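Local coordinates for protein dihydroorotate dehydrogenase (Schistosoma mansoni, PDB 6UY4) that probably catalyses the FMN-dependent oxidation of (S)-dihydroorotate to orotate with a quinone as electron acceptor, a step of de novo pyrimidine synthesis, at residues 30-35 against 358-363; 95-100 against 152-157; 146-151 against 187-192; 332-337 against 366-371. All blocks are in the same frame, centred on the assembly; numbering follows the deposited sequence.

Contact 1: 30-35 against 358-363. With QLA (2-[(4-fluorophenyl)amino]-3-hydroxynaphthalene-1,4-dione), chain B.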
# COMPACT_ATOMS: atom_id res chain seq x y z
N PHE A 30 -17.00 19.18 0.41
CA PHE A 30 -16.79 19.81 1.70
C PHE A 30 -15.41 19.51 2.27
O PHE A 30 -14.85 20.34 3.00
CB PHE A 30 -17.88 19.36 2.68
CG PHE A 30 -17.68 19.85 4.09
CD1 PHE A 30 -17.86 21.18 4.40
CD2 PHE A 30 -17.31 18.97 5.09
CE1 PHE A 30 -17.68 21.64 5.69
CE2 PHE A 30 -17.12 19.42 6.39
CZ PHE A 30 -17.31 20.75 6.69
N TYR A 31 -14.84 18.36 1.94
CA TYR A 31 -13.50 17.99 2.38
C TYR A 31 -12.42 18.54 1.45
O TYR A 31 -11.49 19.20 1.91
CB TYR A 31 -13.38 16.47 2.50
CG TYR A 31 -14.10 15.88 3.69
CD1 TYR A 31 -13.45 15.73 4.91
CD2 TYR A 31 -15.43 15.49 3.60
CE1 TYR A 31 -14.10 15.19 6.00
CE2 TYR A 31 -16.09 14.95 4.69
CZ TYR A 31 -15.42 14.81 5.89
OH TYR A 31 -16.07 14.28 6.98
N LYS A 32 -12.54 18.27 0.15
CA LYS A 32 -11.50 18.67 -0.79
C LYS A 32 -11.37 20.18 -0.91
O LYS A 32 -10.29 20.67 -1.29
CB LYS A 32 -11.79 18.06 -2.17
CG LYS A 32 -10.66 18.19 -3.18
CD LYS A 32 -11.04 17.58 -4.52
CE LYS A 32 -9.88 17.63 -5.50
NZ LYS A 32 -9.44 19.03 -5.77
N ASP A 33 -12.42 20.94 -0.59
CA ASP A 33 -12.42 22.38 -0.79
C ASP A 33 -12.51 23.20 0.49
O ASP A 33 -12.05 24.35 0.49
CB ASP A 33 -13.58 22.79 -1.71
CG ASP A 33 -13.48 22.16 -3.09
OD1 ASP A 33 -12.35 21.98 -3.59
OD2 ASP A 33 -14.53 21.84 -3.68
N TRP A 34 -13.07 22.66 1.57
CA TRP A 34 -13.29 23.44 2.78
C TRP A 34 -12.55 22.88 3.98
O TRP A 34 -11.78 23.60 4.62
CB TRP A 34 -14.80 23.53 3.06
N PHE A 35 -12.76 21.60 4.32
CA PHE A 35 -12.21 21.07 5.57
C PHE A 35 -10.70 20.86 5.47
O PHE A 35 -9.94 21.40 6.28
CB PHE A 35 -12.92 19.76 5.93
CG PHE A 35 -12.63 19.28 7.33
CD1 PHE A 35 -12.87 17.96 7.68
CD2 PHE A 35 -12.15 20.15 8.30
CE1 PHE A 35 -12.61 17.51 8.96
CE2 PHE A 35 -11.89 19.70 9.58
CZ PHE A 35 -12.12 18.38 9.91
N VAL A 358 -5.66 11.61 1.38
CA VAL A 358 -5.18 12.78 2.10
C VAL A 358 -5.84 14.04 1.56
O VAL A 358 -6.24 14.93 2.32
CB VAL A 358 -3.65 12.86 2.03
CG1 VAL A 358 -3.15 14.19 2.58
CG2 VAL A 358 -3.02 11.70 2.78
N TYR A 359 -5.97 14.14 0.24
CA TYR A 359 -6.47 15.35 -0.41
C TYR A 359 -7.98 15.34 -0.63
O TYR A 359 -8.53 16.39 -0.98
CB TYR A 359 -5.76 15.56 -1.75
CG TYR A 359 -4.30 15.92 -1.61
CD1 TYR A 359 -3.91 17.22 -1.28
CD2 TYR A 359 -3.30 14.98 -1.82
CE1 TYR A 359 -2.58 17.56 -1.16
CE2 TYR A 359 -1.96 15.31 -1.69
CZ TYR A 359 -1.61 16.60 -1.37
OH TYR A 359 -0.28 16.93 -1.24
N GLN A 360 -8.65 14.21 -0.45
CA GLN A 360 -10.10 14.15 -0.65
C GLN A 360 -10.87 13.65 0.57
O GLN A 360 -12.10 13.78 0.59
CB GLN A 360 -10.44 13.27 -1.86
CG GLN A 360 -9.78 13.72 -3.15
CD GLN A 360 -10.28 12.95 -4.36
OE1 GLN A 360 -11.31 12.29 -4.30
NE2 GLN A 360 -9.54 13.04 -5.46
N GLY A 361 -10.20 13.08 1.57
CA GLY A 361 -10.86 12.70 2.79
C GLY A 361 -11.58 11.37 2.71
O GLY A 361 -11.40 10.59 1.76
N PRO A 362 -12.41 11.08 3.71
CA PRO A 362 -13.13 9.79 3.76
C PRO A 362 -13.98 9.53 2.54
O PRO A 362 -14.00 8.39 2.05
CB PRO A 362 -13.98 9.92 5.03
CG PRO A 362 -13.21 10.84 5.90
CD PRO A 362 -12.55 11.83 4.97
N PRO A 363 -14.73 10.52 2.01
CA PRO A 363 -15.61 10.21 0.87
C PRO A 363 -14.90 9.62 -0.35
O PRO A 363 -15.57 9.04 -1.21
CB PRO A 363 -16.25 11.57 0.53
CG PRO A 363 -16.22 12.31 1.80
CD PRO A 363 -14.93 11.91 2.45
C1 QLA B . -2.29 11.93 6.52
O1 QLA B . -2.21 10.73 6.75
C2 QLA B . -3.47 12.68 7.02
O2 QLA B . -4.33 12.00 7.77
C3 QLA B . -3.64 14.05 6.68
O3 QLA B . -2.62 16.03 5.84
C4 QLA B . -6.12 14.11 6.85
C5 QLA B . -6.41 13.14 5.90
C6 QLA B . -7.68 12.59 5.82
C7 QLA B . -8.63 13.01 6.70
C8 QLA B . -8.38 13.94 7.67
C9 QLA B . -7.12 14.50 7.74
C10 QLA B . -2.52 14.79 6.01
C11 QLA B . -1.35 14.02 5.53
C12 QLA B . -0.36 14.68 4.82
C13 QLA B . 0.74 13.98 4.36
C14 QLA B . 0.85 12.62 4.60
C15 QLA B . -0.13 11.96 5.30
C16 QLA B . -1.24 12.65 5.77
F1 QLA B . -9.88 12.46 6.63
N1 QLA B . -4.82 14.66 6.94
O HOH W 1 -8.10 19.13 -0.11
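K32 and Q360 mark the closest approach of the backbones, their CA atoms 4.7 Å apart, where helix 29-42 passes the C-terminal end of helix 355-360. The chain leaves helical geometry at G361, with a positive phi of 81°, and continues into P362 and P363. Both prolines lie over the same face of the Y31 ring. Their CD atoms each make a CH-pi contact, at 4.2 Å from the ring centroid. P362 CD sits nearer the CE1 side of the ring, while P363 CG approaches Y31 CD2 at 3.7 Å. F30 CD2 lies over the opposite face. K32 lays its CG 3.6 Å from Y359 O. The amide of Q360 turns elsewhere, to S335 and K367. One water donates to both K32 O and Y359 O, at 2.9 Å each. Helix 29-42 belongs to the N-terminal helical extension that class 2 enzymes add to the barrel; L36 and H50 of this extension line the inhibitor pocket. The inhibitor QLA lies beside 358-363: P362 CD is 3.2 Å from its F1, and V358 CG1 is 3.5 Å from its C11. Between 30-35 and 358-363 the contact is mainly apolar and CH-pi, plus one water bridge, beside the inhibitor pocket.

Contact 2: 95-100 against 152-157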
# COMPACT_ATOMS: atom_id res chain seq x y z
N ASP A 95 0.10 0.35 12.26
CA ASP A 95 0.08 -0.41 13.50
C ASP A 95 -1.26 -1.09 13.76
O ASP A 95 -1.44 -1.67 14.84
CB ASP A 95 0.46 0.49 14.68
CG ASP A 95 1.72 1.29 14.42
OD1 ASP A 95 2.67 0.73 13.82
OD2 ASP A 95 1.76 2.48 14.80
N GLY A 96 -2.19 -1.03 12.82
CA GLY A 96 -3.48 -1.66 13.00
C GLY A 96 -4.33 -1.03 14.09
O GLY A 96 -5.05 -1.75 14.80
N LYS A 97 -4.26 0.29 14.24
CA LYS A 97 -4.99 0.99 15.28
C LYS A 97 -6.36 1.50 14.82
O LYS A 97 -7.21 1.77 15.67
CB LYS A 97 -4.17 2.17 15.80
CG LYS A 97 -2.83 1.79 16.39
CD LYS A 97 -2.05 3.02 16.83
CE LYS A 97 -0.72 2.64 17.45
NZ LYS A 97 0.07 3.84 17.85
N ALA A 98 -6.58 1.62 13.51
CA ALA A 98 -7.82 2.23 13.03
C ALA A 98 -8.40 1.54 11.80
O ALA A 98 -9.13 2.18 11.04
CB ALA A 98 -7.59 3.72 12.71
N PHE A 99 -8.12 0.25 11.60
CA PHE A 99 -8.63 -0.43 10.41
C PHE A 99 -10.14 -0.62 10.47
O PHE A 99 -10.79 -0.68 9.42
CB PHE A 99 -7.93 -1.78 10.23
CG PHE A 99 -8.16 -2.74 11.37
CD1 PHE A 99 -9.17 -3.69 11.29
CD2 PHE A 99 -7.38 -2.70 12.50
CE1 PHE A 99 -9.39 -4.58 12.33
CE2 PHE A 99 -7.59 -3.58 13.55
CZ PHE A 99 -8.60 -4.52 13.46
N MET A 100 -10.71 -0.71 11.67
CA MET A 100 -12.15 -0.88 11.80
C MET A 100 -12.89 0.36 11.32
O MET A 100 -13.84 0.27 10.53
CB MET A 100 -12.52 -1.21 13.25
CG MET A 100 -12.14 -2.61 13.68
SD MET A 100 -12.96 -3.88 12.69
CE MET A 100 -14.68 -3.46 12.94
N TYR A 152 0.10 -7.53 16.27
CA TYR A 152 -0.64 -8.79 16.31
C TYR A 152 -1.70 -8.78 17.40
O TYR A 152 -2.76 -9.39 17.24
CB TYR A 152 0.32 -9.96 16.51
CG TYR A 152 -0.37 -11.29 16.72
CD1 TYR A 152 -0.89 -12.01 15.65
CD2 TYR A 152 -0.50 -11.83 18.00
CE1 TYR A 152 -1.52 -13.23 15.85
CE2 TYR A 152 -1.13 -13.04 18.20
CZ TYR A 152 -1.63 -13.74 17.12
OH TYR A 152 -2.26 -14.95 17.32
N GLU A 153 -1.44 -8.10 18.52
CA GLU A 153 -2.43 -8.00 19.58
C GLU A 153 -3.67 -7.23 19.14
O GLU A 153 -4.74 -7.41 19.73
CB GLU A 153 -1.82 -7.34 20.82
CG GLU A 153 -0.89 -8.25 21.60
CD GLU A 153 -1.61 -9.44 22.20
OE1 GLU A 153 -2.77 -9.29 22.63
OE2 GLU A 153 -1.01 -10.54 22.23
N ARG A 154 -3.55 -6.38 18.12
CA ARG A 154 -4.67 -5.62 17.60
C ARG A 154 -5.41 -6.34 16.47
O ARG A 154 -6.46 -5.85 16.03
CB ARG A 154 -4.20 -4.25 17.11
CG ARG A 154 -3.37 -3.48 18.12
CD ARG A 154 -3.12 -2.06 17.66
NE ARG A 154 -2.29 -1.30 18.59
CZ ARG A 154 -1.00 -1.05 18.41
NH1 ARG A 154 -0.38 -1.49 17.33
NH2 ARG A 154 -0.32 -0.36 19.32
N LEU A 155 -4.91 -7.48 16.00
CA LEU A 155 -5.52 -8.20 14.90
C LEU A 155 -5.86 -9.65 15.22
O LEU A 155 -6.32 -10.37 14.33
CB LEU A 155 -4.60 -8.18 13.67
CG LEU A 155 -4.28 -6.83 13.02
CD1 LEU A 155 -3.21 -7.00 11.96
CD2 LEU A 155 -5.53 -6.21 12.42
N LYS A 156 -5.65 -10.11 16.46
CA LYS A 156 -5.75 -11.53 16.75
C LYS A 156 -7.20 -12.02 16.72
O LYS A 156 -7.48 -13.11 16.22
CB LYS A 156 -5.11 -11.84 18.10
CG LYS A 156 -5.58 -10.97 19.25
CD LYS A 156 -4.91 -11.36 20.55
N ASP A 157 -8.13 -11.22 17.24
CA ASP A 157 -9.52 -11.66 17.35
C ASP A 157 -10.28 -11.57 16.04
O ASP A 157 -11.44 -12.01 15.98
CB ASP A 157 -10.25 -10.84 18.42
CG ASP A 157 -9.75 -11.14 19.82
OD1 ASP A 157 -8.75 -10.54 20.25
OD2 ASP A 157 -10.37 -12.00 20.49
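R154 and K97 cross obliquely, with K97 CE over one face of the guanidinium, offset toward the rim and 3.6 Å from R154 NH2. The two charged ends stay farther apart, K97 NZ being 4.5 Å from R154 NH2. D95 O approaches the guanidinium at the edge, but tilted 28° out of its plane, and accepts a hydrogen bond from R154 NH1 at 2.7 Å. This bond is bent, with an N-H...O angle of 134°. The arginine chain is extended from CG to NE and passes G96 O, which is 3.5 Å from R154 CD. The contact belongs to the TIM barrel. Segment 95-100 leads from strand 86-88 into helix 99-105, and segment 152-157 leads on from helix 147-153 toward strand 165-170. F99 and L155 form the apolar half. L155 CD2 stands over one face of the F99 ring, 3.8 Å from its centroid, in a CH-pi contact. R154 O meets the same ring at its edge, 3.5 Å from F99 CE2. Beyond the pair, F99 touches I166 and L155 touches V168, both of strand 165-170. D146 is a long, weak ionic partner of both R154 and K97.

Contact 3: 146-151 against 187-192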
# COMPACT_ATOMS: atom_id res chain seq x y z
N ASP A 146 5.44 -0.69 15.19
CA ASP A 146 5.41 -1.05 16.60
C ASP A 146 5.85 -2.48 16.86
O ASP A 146 5.81 -2.93 18.01
CB ASP A 146 4.00 -0.84 17.16
CG ASP A 146 3.61 0.62 17.23
OD1 ASP A 146 4.43 1.48 16.84
OD2 ASP A 146 2.47 0.92 17.66
N GLY A 147 6.27 -3.21 15.84
CA GLY A 147 6.72 -4.58 15.99
C GLY A 147 5.61 -5.59 15.72
O GLY A 147 4.43 -5.26 15.60
N HIS A 148 6.03 -6.85 15.63
CA HIS A 148 5.08 -7.93 15.36
C HIS A 148 4.07 -8.07 16.49
O HIS A 148 2.86 -8.16 16.25
CB HIS A 148 5.82 -9.24 15.13
CG HIS A 148 6.38 -9.40 13.76
ND1 HIS A 148 6.20 -8.46 12.77
CD2 HIS A 148 7.10 -10.40 13.20
CE1 HIS A 148 6.80 -8.86 11.66
NE2 HIS A 148 7.35 -10.04 11.90
N ASP A 149 4.55 -8.09 17.73
CA ASP A 149 3.68 -8.42 18.86
C ASP A 149 2.63 -7.34 19.10
O ASP A 149 1.46 -7.66 19.36
CB ASP A 149 4.53 -8.63 20.12
CG ASP A 149 5.53 -9.75 19.96
OD1 ASP A 149 5.59 -10.35 18.87
OD2 ASP A 149 6.25 -10.05 20.94
N ALA A 150 3.02 -6.07 19.02
CA ALA A 150 2.07 -4.99 19.29
C ALA A 150 0.97 -4.95 18.23
O ALA A 150 -0.21 -4.75 18.56
CB ALA A 150 2.80 -3.65 19.35
N VAL A 151 1.33 -5.14 16.96
CA VAL A 151 0.33 -5.12 15.90
C VAL A 151 -0.51 -6.40 15.91
O VAL A 151 -1.71 -6.37 15.61
CB VAL A 151 1.00 -4.89 14.54
CG1 VAL A 151 -0.03 -4.82 13.43
CG2 VAL A 151 1.84 -3.63 14.57
N VAL A 187 5.41 -14.02 8.20
CA VAL A 187 4.45 -14.96 7.63
C VAL A 187 3.93 -15.90 8.71
O VAL A 187 2.74 -16.23 8.75
CB VAL A 187 5.09 -15.74 6.46
CG1 VAL A 187 4.13 -16.80 5.94
CG2 VAL A 187 5.48 -14.80 5.34
N ARG A 188 4.81 -16.35 9.60
CA ARG A 188 4.38 -17.23 10.68
C ARG A 188 3.58 -16.48 11.74
O ARG A 188 2.74 -17.08 12.42
CB ARG A 188 5.60 -17.92 11.31
N LYS A 189 3.82 -15.18 11.89
CA LYS A 189 3.17 -14.42 12.95
C LYS A 189 1.74 -14.04 12.58
O LYS A 189 0.83 -14.17 13.41
CB LYS A 189 3.98 -13.16 13.27
CG LYS A 189 3.48 -12.38 14.48
CD LYS A 189 3.77 -13.13 15.77
CE LYS A 189 3.40 -12.30 16.99
NZ LYS A 189 3.79 -12.97 18.26
N PHE A 190 1.52 -13.58 11.35
CA PHE A 190 0.22 -13.08 10.93
C PHE A 190 -0.50 -14.00 9.95
O PHE A 190 -1.61 -13.68 9.52
CB PHE A 190 0.37 -11.69 10.30
CG PHE A 190 0.98 -10.67 11.21
CD1 PHE A 190 0.21 -10.01 12.15
CD2 PHE A 190 2.33 -10.37 11.12
CE1 PHE A 190 0.77 -9.07 12.99
CE2 PHE A 190 2.90 -9.43 11.96
CZ PHE A 190 2.11 -8.78 12.90
N GLY A 191 0.09 -15.14 9.60
CA GLY A 191 -0.51 -16.02 8.61
C GLY A 191 -1.83 -16.63 9.03
O GLY A 191 -2.62 -17.04 8.17
N GLU A 192 -2.10 -16.70 10.34
CA GLU A 192 -3.32 -17.31 10.83
C GLU A 192 -4.47 -16.32 10.97
O GLU A 192 -5.64 -16.73 10.88
CB GLU A 192 -3.07 -17.99 12.18
CG GLU A 192 -2.06 -19.13 12.13
CD GLU A 192 -2.61 -20.37 11.46
OE1 GLU A 192 -3.84 -20.46 11.28
OE2 GLU A 192 -1.81 -21.26 11.12
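H148 and F190 make up the closely packed part of this helix-to-helix contact. They form a T-shaped pair, with the edge of F190 directed at the face of H148. The centroids are 5.3 Å apart and the planes stand at 88°. F190 CE2 leads, 3.5 Å from H148 ND1. The next rim atom, F190 CZ, lies 3.5 Å from H148 O, so F190 touches both the ring and the backbone of H148. V151 adds a looser apolar touch, its CG1 4.3 Å from F190 CE1. The outer side is different. D149 and K189 cross at about a right angle and join in a salt bridge, D149 OD1 to K189 NZ at 3.2 Å, which is weak as a hydrogen bond. Chi2 of K189 (71°) turns CD aside, and K189 CG rests 4.0 Å from H148 CB. D149 is exposed and K189 partly exposed in the molecule, whereas H148, V151 and F190 are buried. The contact joins two neighbouring outer helices of the TIM barrel, 147-153 and 179-190. Beneath them, H148, V151 and F190 all touch V115 of strand 109-115, and F190 also reaches V168 and L170 of strand 165-170.

Contact 4: 332-337 against 366-371. With FMN (flavin mononucleotide), chain G.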
# COMPACT_ATOMS: atom_id res chain seq x y z
N GLY A 332 -1.55 3.36 -6.98
CA GLY A 332 -0.74 4.49 -7.40
C GLY A 332 -1.46 5.55 -8.20
O GLY A 332 -1.75 5.35 -9.38
N GLY A 333 -1.75 6.68 -7.56
CA GLY A 333 -2.29 7.82 -8.27
C GLY A 333 -3.76 7.77 -8.59
O GLY A 333 -4.22 8.52 -9.46
N ILE A 334 -4.52 6.91 -7.91
CA ILE A 334 -5.96 6.84 -8.14
C ILE A 334 -6.61 8.01 -7.41
O ILE A 334 -6.60 8.08 -6.18
CB ILE A 334 -6.54 5.51 -7.66
CG1 ILE A 334 -6.07 4.37 -8.57
CG2 ILE A 334 -8.06 5.56 -7.64
CD1 ILE A 334 -6.65 3.03 -8.20
N SER A 335 -7.18 8.95 -8.17
CA SER A 335 -7.88 10.09 -7.60
C SER A 335 -9.35 10.18 -8.00
O SER A 335 -10.09 10.93 -7.36
CB SER A 335 -7.19 11.40 -8.00
OG SER A 335 -5.89 11.48 -7.45
N CYS A 336 -9.79 9.44 -9.01
CA CYS A 336 -11.19 9.44 -9.43
C CYS A 336 -11.53 8.04 -9.92
O CYS A 336 -10.74 7.10 -9.77
CB CYS A 336 -11.44 10.53 -10.48
SG CYS A 336 -10.53 10.31 -12.02
N GLY A 337 -12.71 7.90 -10.53
CA GLY A 337 -13.18 6.58 -10.92
C GLY A 337 -12.51 6.06 -12.18
O GLY A 337 -12.24 4.86 -12.30
N HIS A 366 -15.99 5.80 -1.33
CA HIS A 366 -17.21 5.57 -2.10
C HIS A 366 -17.31 6.44 -3.34
O HIS A 366 -18.02 6.06 -4.28
CB HIS A 366 -18.44 5.78 -1.22
CG HIS A 366 -18.85 4.57 -0.44
ND1 HIS A 366 -17.97 3.58 -0.09
CD2 HIS A 366 -20.06 4.18 0.02
CE1 HIS A 366 -18.61 2.63 0.57
NE2 HIS A 366 -19.88 2.97 0.65
N LYS A 367 -16.64 7.59 -3.36
CA LYS A 367 -16.66 8.45 -4.54
C LYS A 367 -16.18 7.69 -5.77
O LYS A 367 -16.88 7.63 -6.79
CB LYS A 367 -15.80 9.69 -4.32
CG LYS A 367 -15.68 10.58 -5.54
CD LYS A 367 -14.42 11.43 -5.50
CE LYS A 367 -14.31 12.31 -6.74
NZ LYS A 367 -12.95 12.91 -6.88
N VAL A 368 -14.98 7.10 -5.69
CA VAL A 368 -14.43 6.35 -6.81
C VAL A 368 -15.35 5.20 -7.19
O VAL A 368 -15.55 4.90 -8.38
CB VAL A 368 -13.01 5.85 -6.47
CG1 VAL A 368 -12.40 5.12 -7.66
CG2 VAL A 368 -12.13 7.01 -6.04
N ALA A 369 -15.93 4.54 -6.19
CA ALA A 369 -16.85 3.43 -6.45
C ALA A 369 -18.06 3.89 -7.25
O ALA A 369 -18.48 3.23 -8.21
CB ALA A 369 -17.28 2.79 -5.13
N ARG A 370 -18.64 5.03 -6.85
CA ARG A 370 -19.78 5.58 -7.59
C ARG A 370 -19.42 5.83 -9.04
O ARG A 370 -20.17 5.47 -9.95
CB ARG A 370 -20.25 6.88 -6.92
CG ARG A 370 -20.87 6.70 -5.55
CD ARG A 370 -20.90 8.02 -4.79
NE ARG A 370 -21.44 9.11 -5.61
N GLU A 371 -18.25 6.44 -9.28
CA GLU A 371 -17.86 6.79 -10.64
C GLU A 371 -17.64 5.55 -11.49
O GLU A 371 -17.98 5.53 -12.68
CB GLU A 371 -16.60 7.66 -10.62
CG GLU A 371 -16.70 8.88 -9.73
CD GLU A 371 -15.50 9.79 -9.85
OE1 GLU A 371 -15.21 10.25 -10.97
OE2 GLU A 371 -14.83 10.03 -8.83
N1 FMN G . 3.79 1.03 1.06
C2 FMN G . 4.13 -0.13 1.72
O2 FMN G . 4.13 -1.20 1.12
N3 FMN G . 4.47 -0.10 3.06
C4 FMN G . 4.48 1.10 3.74
O4 FMN G . 4.78 1.13 4.93
C4A FMN G . 4.14 2.27 3.08
N5 FMN G . 4.14 3.47 3.76
C5A FMN G . 3.80 4.64 3.10
C6 FMN G . 3.81 5.85 3.80
C7 FMN G . 3.47 7.02 3.14
C7M FMN G . 3.48 8.32 3.89
C8 FMN G . 3.12 7.00 1.79
C8M FMN G . 2.76 8.27 1.09
C9 FMN G . 3.12 5.79 1.10
C9A FMN G . 3.46 4.61 1.76
N10 FMN G . 3.45 3.40 1.08
C10 FMN G . 3.80 2.24 1.74
C1' FMN G . 3.09 3.33 -0.38
C2' FMN G . 1.59 3.17 -0.55
O2' FMN G . 1.14 2.05 0.18
C3' FMN G . 1.22 2.98 -2.01
O3' FMN G . 2.00 1.94 -2.56
C4' FMN G . 1.44 4.25 -2.83
O4' FMN G . 1.39 5.39 -2.01
C5' FMN G . 0.34 4.34 -3.88
O5' FMN G . 0.33 5.60 -4.49
P FMN G . -0.95 6.55 -4.28
O1P FMN G . -0.74 7.81 -5.09
O2P FMN G . -2.21 5.84 -4.70
O3P FMN G . -1.04 6.92 -2.82
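G337 and E371 meet with a carboxylate lying against the start of a helix. C336 is the N-cap of helix 337-346, and both carboxylate oxygens of E371 stand 3.5 Å from G337 N. The contact lies in the TIM barrel, between the loop after strand 328-331 and the C-terminal helix 364-376. The negative charge of E371 would probably be favoured by the helix start it faces. G337 has no side chain, and the backbones come close: its CA is 4.3 Å from V368 CA and 3.6 Å from E371 CB. V368 CG1, anti to the backbone N (chi1 -178°), packs against C336 O at 3.3 Å and G337 CA at 3.7 Å. It also reaches I334 CG2 more loosely. The extended chain of K367 runs to the loop and brings its NZ near S335 O, while its hydrogen-bonding partner is Q360 OE1. V368 also touches A340 of helix 337-346 and I86 of strand 86-88. The other end of the loop belongs to the FMN site, where G304 N and T355 N also bind the cofactor. As in other FMN-binding barrels, the phosphate is held by loop backbone: G333 N donates to FMN O1P at 2.9 Å and, more weakly, to O2P.

Overall arrangement
The contacts fall into two pairs on the barrel. Contacts 1 and 4 have centres 13 Å apart and are joined through Q360, whose NE2 lies 2.9 Å from S335 O and whose OE1 lies 3.1 Å from K367 NZ. Contact 1 borders the inhibitor, and the loop of contact 4 holds the FMN phosphate. Contacts 2 and 3 have centres 10 Å apart and share helix 147-153. There Y152 packs on K189 and F190. Both lie farther off, on the side of the flavin ring rather than the phosphate: the side chain of D95 is about 9 Å from FMN, and that of V151 about 11 Å. Contacts 3 and 4 lie on opposite sides of the chain's centre, with centres 31 Å apart.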